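Local coordinates for protein CRISPR-associated endoribonuclease Cas2 (Streptococcus pyogenes serotype M1, PDB 4QR2) that probably acts as a metal-dependent nuclease of the CRISPR adaptive immune system, working as a homodimer that joins a Cas1 homodimer, at residues V49-K52 against H53-Q57. Sequence-based numbering, arbitrary orientation.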
ATOM      1  N   VAL A  49     -13.449  10.768  -9.122  1.00 23.95           N
ATOM      2  CA  VAL A  49     -13.375  10.752 -10.601  1.00 26.58           C
ATOM      3  C   VAL A  49     -12.247  11.699 -11.054  1.00 28.39           C
ATOM      4  O   VAL A  49     -11.417  11.353 -11.900  1.00 28.07           O
ATOM      5  CB  VAL A  49     -14.678  11.145 -11.317  1.00 28.91           C
ATOM      6  CG1 VAL A  49     -14.449  11.149 -12.827  1.00 32.33           C
ATOM      7  CG2 VAL A  49     -15.798  10.172 -10.990  1.00 28.11           C
ATOM      8  N   ASP A  50     -12.215  12.886 -10.487  1.00 28.39           N
ATOM      9  CA  ASP A  50     -11.166  13.869 -10.847  1.00 30.36           C
ATOM     10  C   ASP A  50      -9.800  13.442 -10.497  1.00 25.43           C
ATOM     11  O   ASP A  50      -8.868  13.493 -11.342  1.00 27.42           O
ATOM     12  CB  ASP A  50     -11.470  15.199 -10.197  1.00 34.64           C
ATOM     13  CG  ASP A  50     -10.600  16.308 -10.766  1.00 39.41           C
ATOM     14  OD1 ASP A  50     -10.370  16.395 -12.012  1.00 36.54           O
ATOM     15  OD2 ASP A  50     -10.134  17.071  -9.947  1.00 38.82           O
ATOM     16  N   ILE A  51      -9.632  12.952  -9.288  1.00 25.63           N
ATOM     17  CA  ILE A  51      -8.320  12.424  -8.902  1.00 26.33           C
ATOM     18  C   ILE A  51      -7.827  11.306  -9.818  1.00 24.57           C
ATOM     19  O   ILE A  51      -6.666  11.244 -10.197  1.00 24.16           O
ATOM     20  CB  ILE A  51      -8.353  12.008  -7.456  1.00 29.11           C
ATOM     21  CG1 ILE A  51      -8.560  13.227  -6.595  1.00 32.34           C
ATOM     22  CG2 ILE A  51      -7.042  11.363  -7.033  1.00 33.54           C
ATOM     23  CD1 ILE A  51      -9.037  12.814  -5.217  1.00 35.13           C
ATOM     24  N   LYS A  52      -8.677  10.363 -10.173  1.00 23.93           N
ATOM     25  CA  LYS A  52      -8.258   9.317 -11.137  1.00 23.81           C
ATOM     26  C   LYS A  52      -7.779   9.885 -12.488  1.00 25.31           C
ATOM     27  O   LYS A  52      -6.737   9.465 -13.026  1.00 25.98           O
ATOM     28  CB  LYS A  52      -9.413   8.345 -11.395  1.00 26.47           C
ATOM     29  CG  LYS A  52      -9.546   7.373 -10.233  1.00 29.17           C
ATOM     30  CD  LYS A  52     -10.551   6.279 -10.468  1.00 34.39           C
ATOM     31  CE  LYS A  52     -11.948   6.721 -10.127  1.00 41.51           C
ATOM     32  NZ  LYS A  52     -12.914   5.571 -10.115  1.00 44.24           N
ATOM     33  N   HIS A  53      -8.547  10.816 -13.062  1.00 26.97           N
ATOM     34  CA  HIS A  53      -8.108  11.447 -14.313  1.00 28.71           C
ATOM     35  C   HIS A  53      -6.725  12.109 -14.163  1.00 27.83           C
ATOM     36  O   HIS A  53      -5.900  11.953 -15.023  1.00 29.07           O
ATOM     37  CB  HIS A  53      -9.084  12.529 -14.745  1.00 33.05           C
ATOM     38  CG  HIS A  53     -10.412  11.996 -15.211  1.00 40.30           C
ATOM     39  ND1 HIS A  53     -11.533  12.787 -15.324  1.00 44.74           N
ATOM     40  CD2 HIS A  53     -10.791  10.751 -15.617  1.00 47.68           C
ATOM     41  CE1 HIS A  53     -12.543  12.073 -15.789  1.00 45.20           C
ATOM     42  NE2 HIS A  53     -12.121  10.834 -15.994  1.00 43.44           N
ATOM     43  N   ARG A  54      -6.526  12.822 -13.071  1.00 25.50           N
ATOM     44  CA  ARG A  54      -5.242  13.480 -12.799  1.00 28.10           C
ATOM     45  C   ARG A  54      -4.087  12.554 -12.614  1.00 27.02           C
ATOM     46  O   ARG A  54      -2.987  12.773 -13.192  1.00 27.55           O
ATOM     47  CB  ARG A  54      -5.378  14.511 -11.674  1.00 29.82           C
ATOM     48  CG  ARG A  54      -6.249  15.636 -12.141  1.00 34.06           C
ATOM     49  CD  ARG A  54      -6.079  16.863 -11.335  1.00 41.32           C
ATOM     50  NE  ARG A  54      -6.995  16.780 -10.312  1.00 43.06           N
ATOM     51  CZ  ARG A  54      -6.870  17.290  -9.095  1.00 53.14           C
ATOM     52  NH1 ARG A  54      -5.779  17.984  -8.716  1.00 54.47           N
ATOM     53  NH2 ARG A  54      -7.876  17.051  -8.238  1.00 48.78           N
ATOM     54  N   LEU A  55      -4.343  11.485 -11.877  1.00 24.51           N
ATOM     55  CA  LEU A  55      -3.311  10.452 -11.674  1.00 23.73           C
ATOM     56  C   LEU A  55      -2.987   9.795 -12.950  1.00 24.56           C
ATOM     57  O   LEU A  55      -1.793   9.513 -13.232  1.00 25.10           O
ATOM     58  CB  LEU A  55      -3.782   9.451 -10.638  1.00 22.07           C
ATOM     59  CG  LEU A  55      -3.868   9.906  -9.204  1.00 24.07           C
ATOM     60  CD1 LEU A  55      -4.661   8.863  -8.420  1.00 24.56           C
ATOM     61  CD2 LEU A  55      -2.438  10.064  -8.626  1.00 28.11           C
ATOM     62  N   THR A  56      -3.972   9.593 -13.816  1.00 26.61           N
ATOM     63  CA  THR A  56      -3.687   8.989 -15.129  1.00 28.46           C
ATOM     64  C   THR A  56      -2.733   9.807 -15.985  1.00 30.65           C
ATOM     65  O   THR A  56      -1.914   9.237 -16.713  1.00 31.41           O
ATOM     66  CB  THR A  56      -4.995   8.766 -15.902  1.00 34.74           C
ATOM     67  OG1 THR A  56      -5.770   7.793 -15.207  1.00 30.33           O
ATOM     68  CG2 THR A  56      -4.695   8.252 -17.263  1.00 38.50           C
ATOM     69  N   GLN A  57      -2.810  11.121 -15.858  1.00 29.55           N
ATOM     70  CA  GLN A  57      -1.888  12.009 -16.557  1.00 34.29           C
ATOM     71  C   GLN A  57      -0.480  12.025 -15.912  1.00 31.73           C
ATOM     72  O   GLN A  57       0.476  12.441 -16.530  1.00 34.68           O
ATOM     73  CB  GLN A  57      -2.469  13.390 -16.586  1.00 38.19           C
ATOM     74  CG  GLN A  57      -3.811  13.474 -17.347  1.00 43.14           C
ATOM     75  CD  GLN A  57      -3.680  12.943 -18.756  1.00 49.06           C
ATOM     76  OE1 GLN A  57      -4.142  11.837 -19.096  1.00 49.43           O
ATOM     77  NE2 GLN A  57      -2.972  13.706 -19.583  1.00 56.34           N
TER
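One face of the His53 ring lies over the carbonyl oxygen of Val49, offset toward the ring's rim, with CG 3.5 Å from that O. Val49 CG1 meets the same ring at CE1, 3.6 Å away. Both side chains point the same way, one turn apart on helix 45-58 of the ferredoxin-like fold. Asp50 and Arg54, also four residues apart, form a salt bridge. Asp50 OD2 takes NH2 of Arg54 at 2.8 Å and NE at 3.2 Å; both hydrogen bonds are weak and bent. Carboxylate and guanidinium planes are 28° apart. The Arg54 chain bends at chi3 (-90°), which turns its end back toward Asp50. Its NH2 also bonds the hydroxyl of Tyr30, so this nitrogen has two partners. On the buried side of the helix, Ile51 CG2 packs on Leu55 CD1 at 3.7 Å. Leu55 also packs on Val23 and Leu26 of helix 14-27 and on Ile66 and Phe68 of strand 65-71. Lys52 NZ reaches across the dimer interface to a salt bridge with Glu80 of the second subunit. The carbonyl oxygen of Lys52 accepts two hydrogen bonds from Thr56, each 2.9 Å long: N and OG1 approach Lys52 O from opposite faces of the carbonyl plane, with OG1 36° out of it.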